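Local coordinates for arginine 3rd transport system periplasmic binding protein (Legionella pneumophila subsp. pneumophila str. Philadelphia 1, PDB 3KZG) that probably binds arginine in the periplasm and passes it to a membrane transport system, as a family 3 solute-binding protein, at residues 72-75 against 76-79. Sequence-based numbering, arbitrary orientation.
Sequences IITD and ERKK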
ATOM      1  N   ILE A  72     -30.244   4.747   3.062  1.00 16.86           N
ATOM      2  CA  ILE A  72     -29.773   4.231   4.338  1.00 17.56           C
ATOM      3  C   ILE A  72     -30.501   2.982   4.817  1.00 18.47           C
ATOM      4  O   ILE A  72     -31.730   2.960   4.924  1.00 17.21           O
ATOM      5  CB  ILE A  72     -29.881   5.298   5.442  1.00 17.19           C
ATOM      6  CG1 ILE A  72     -29.120   6.559   5.022  1.00 18.13           C
ATOM      7  CG2 ILE A  72     -29.315   4.743   6.755  1.00 16.93           C
ATOM      8  CD1 ILE A  72     -29.283   7.716   5.971  1.00 18.42           C
ATOM      9  N   ILE A  73     -29.725   1.945   5.116  1.00 18.80           N
ATOM     10  CA  ILE A  73     -30.282   0.700   5.618  1.00 18.75           C
ATOM     11  C   ILE A  73     -30.844   0.949   7.009  1.00 18.85           C
ATOM     12  O   ILE A  73     -30.107   1.320   7.926  1.00 18.73           O
ATOM     13  CB  ILE A  73     -29.207  -0.401   5.759  1.00 18.39           C
ATOM     14  CG1 ILE A  73     -28.568  -0.699   4.409  1.00 16.85           C
ATOM     15  CG2 ILE A  73     -29.834  -1.672   6.336  1.00 19.91           C
ATOM     16  CD1 ILE A  73     -27.521  -1.782   4.488  1.00 16.71           C
ATOM     17  N   THR A  74     -32.149   0.746   7.164  1.00 18.33           N
ATOM     18  CA  THR A  74     -32.802   0.925   8.458  1.00 20.26           C
ATOM     19  C   THR A  74     -33.747  -0.246   8.667  1.00 21.39           C
ATOM     20  O   THR A  74     -34.194  -0.866   7.703  1.00 21.94           O
ATOM     21  CB  THR A  74     -33.646   2.221   8.522  1.00 19.87           C
ATOM     22  OG1 THR A  74     -34.769   2.102   7.641  1.00 19.41           O
ATOM     23  CG2 THR A  74     -32.814   3.429   8.118  1.00 21.03           C
ATOM     24  N   ASP A  75     -34.058  -0.545   9.919  1.00 24.91           N
ATOM     25  CA  ASP A  75     -34.968  -1.646  10.207  1.00 28.79           C
ATOM     26  C   ASP A  75     -36.349  -1.417   9.596  1.00 29.19           C
ATOM     27  O   ASP A  75     -36.972  -2.348   9.093  1.00 29.51           O
ATOM     28  CB  ASP A  75     -35.085  -1.855  11.718  1.00 30.17           C
ATOM     29  CG  ASP A  75     -33.856  -2.517  12.307  1.00 32.90           C
ATOM     30  OD1 ASP A  75     -33.422  -3.551  11.754  1.00 35.82           O
ATOM     31  OD2 ASP A  75     -33.328  -2.013  13.320  1.00 33.35           O
ATOM     32  N   GLU A  76     -36.821  -0.175   9.626  1.00 30.99           N
ATOM     33  CA  GLU A  76     -38.128   0.146   9.068  1.00 32.53           C
ATOM     34  C   GLU A  76     -38.222  -0.208   7.588  1.00 31.36           C
ATOM     35  O   GLU A  76     -39.229  -0.749   7.136  1.00 30.58           O
ATOM     36  CB  GLU A  76     -38.440   1.627   9.263  1.00 36.38           C
ATOM     37  CG  GLU A  76     -38.662   2.015  10.714  1.00 43.63           C
ATOM     38  CD  GLU A  76     -39.065   3.470  10.881  1.00 47.20           C
ATOM     39  OE1 GLU A  76     -38.269   4.356  10.494  1.00 49.79           O
ATOM     40  OE2 GLU A  76     -40.174   3.725  11.398  1.00 49.05           O
ATOM     41  N   ARG A  77     -37.171   0.093   6.836  1.00 29.61           N
ATOM     42  CA  ARG A  77     -37.160  -0.201   5.410  1.00 29.08           C
ATOM     43  C   ARG A  77     -36.951  -1.687   5.114  1.00 28.53           C
ATOM     44  O   ARG A  77     -37.447  -2.201   4.111  1.00 27.88           O
ATOM     45  CB  ARG A  77     -36.075   0.627   4.714  1.00 29.81           C
ATOM     46  CG  ARG A  77     -36.316   2.134   4.766  1.00 31.97           C
ATOM     47  CD  ARG A  77     -37.650   2.493   4.124  1.00 32.57           C
ATOM     48  NE  ARG A  77     -37.866   3.932   4.037  1.00 34.09           N
ATOM     49  CZ  ARG A  77     -38.910   4.491   3.436  1.00 34.55           C
ATOM     50  NH1 ARG A  77     -39.837   3.729   2.872  1.00 34.67           N
ATOM     51  NH2 ARG A  77     -39.022   5.810   3.379  1.00 33.86           N
ATOM     52  N   LYS A  78     -36.229  -2.384   5.985  1.00 28.91           N
ATOM     53  CA  LYS A  78     -35.981  -3.802   5.763  1.00 31.07           C
ATOM     54  C   LYS A  78     -37.240  -4.652   5.898  1.00 31.82           C
ATOM     55  O   LYS A  78     -37.214  -5.857   5.652  1.00 30.66           O
ATOM     56  CB  LYS A  78     -34.887  -4.310   6.708  1.00 31.59           C
ATOM     57  CG  LYS A  78     -33.503  -3.786   6.346  1.00 33.96           C
ATOM     58  CD  LYS A  78     -32.376  -4.556   7.026  1.00 35.86           C
ATOM     59  CE  LYS A  78     -32.314  -4.300   8.521  1.00 37.50           C
ATOM     60  NZ  LYS A  78     -31.084  -4.910   9.111  1.00 37.68           N
ATOM     61  N   LYS A  79     -38.347  -4.020   6.272  1.00 34.34           N
ATOM     62  CA  LYS A  79     -39.615  -4.728   6.421  1.00 35.97           C
ATOM     63  C   LYS A  79     -40.321  -4.894   5.080  1.00 35.57           C
ATOM     64  O   LYS A  79     -41.240  -5.700   4.951  1.00 36.03           O
ATOM     65  CB  LYS A  79     -40.523  -3.978   7.401  1.00 37.68           C
ATOM     66  CG  LYS A  79     -39.916  -3.834   8.786  1.00 39.76           C
ATOM     67  CD  LYS A  79     -40.851  -3.126   9.750  1.00 41.43           C
ATOM     68  CE  LYS A  79     -40.215  -3.021  11.125  1.00 42.36           C
ATOM     69  NZ  LYS A  79     -41.098  -2.337  12.101  1.00 43.85           N
TER
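Thr74 lays its hydroxyl against the backbone and side-chain base of Arg77. Its OG1 accepts a hydrogen bond from Arg77 N (3.2 Å, N-H...O angle 159°), and its carbonyl O accepts one from Lys78 N (3.1 Å). Together the two bonds make an ST motif. In the second, the donor N lies in the plane of the Thr74 carbonyl. The torsion of Thr74 sets up the first: at chi1 68° OG1 is tucked between the main-chain N and C of its own residue, turned toward the following amides. Arg77 CG packs on the same oxygen at 3.3 Å, and the two side chains leave the backbone together. Beyond CG the arginine bends away. Arg77 NH2 hydrogen-bonds to Gly118 O, and the guanidinium makes a cation-pi contact with Phe56. The motif sits in the loop between strands 66-67 and 82-83 of the periplasmic binding protein fold. Glu76 reaches out of it to a salt bridge with Arg123. The Lys78 chain crosses Asp75 and Ile73. The ion pair of Lys78 NZ with Asp75 OD1 is long, at 3.8 Å, and Glu191 is a second, also weak partner of NZ. Nearer the backbone along the same chain, Lys78 CD rests on the Ile73 methyl CG2 at 3.9 Å.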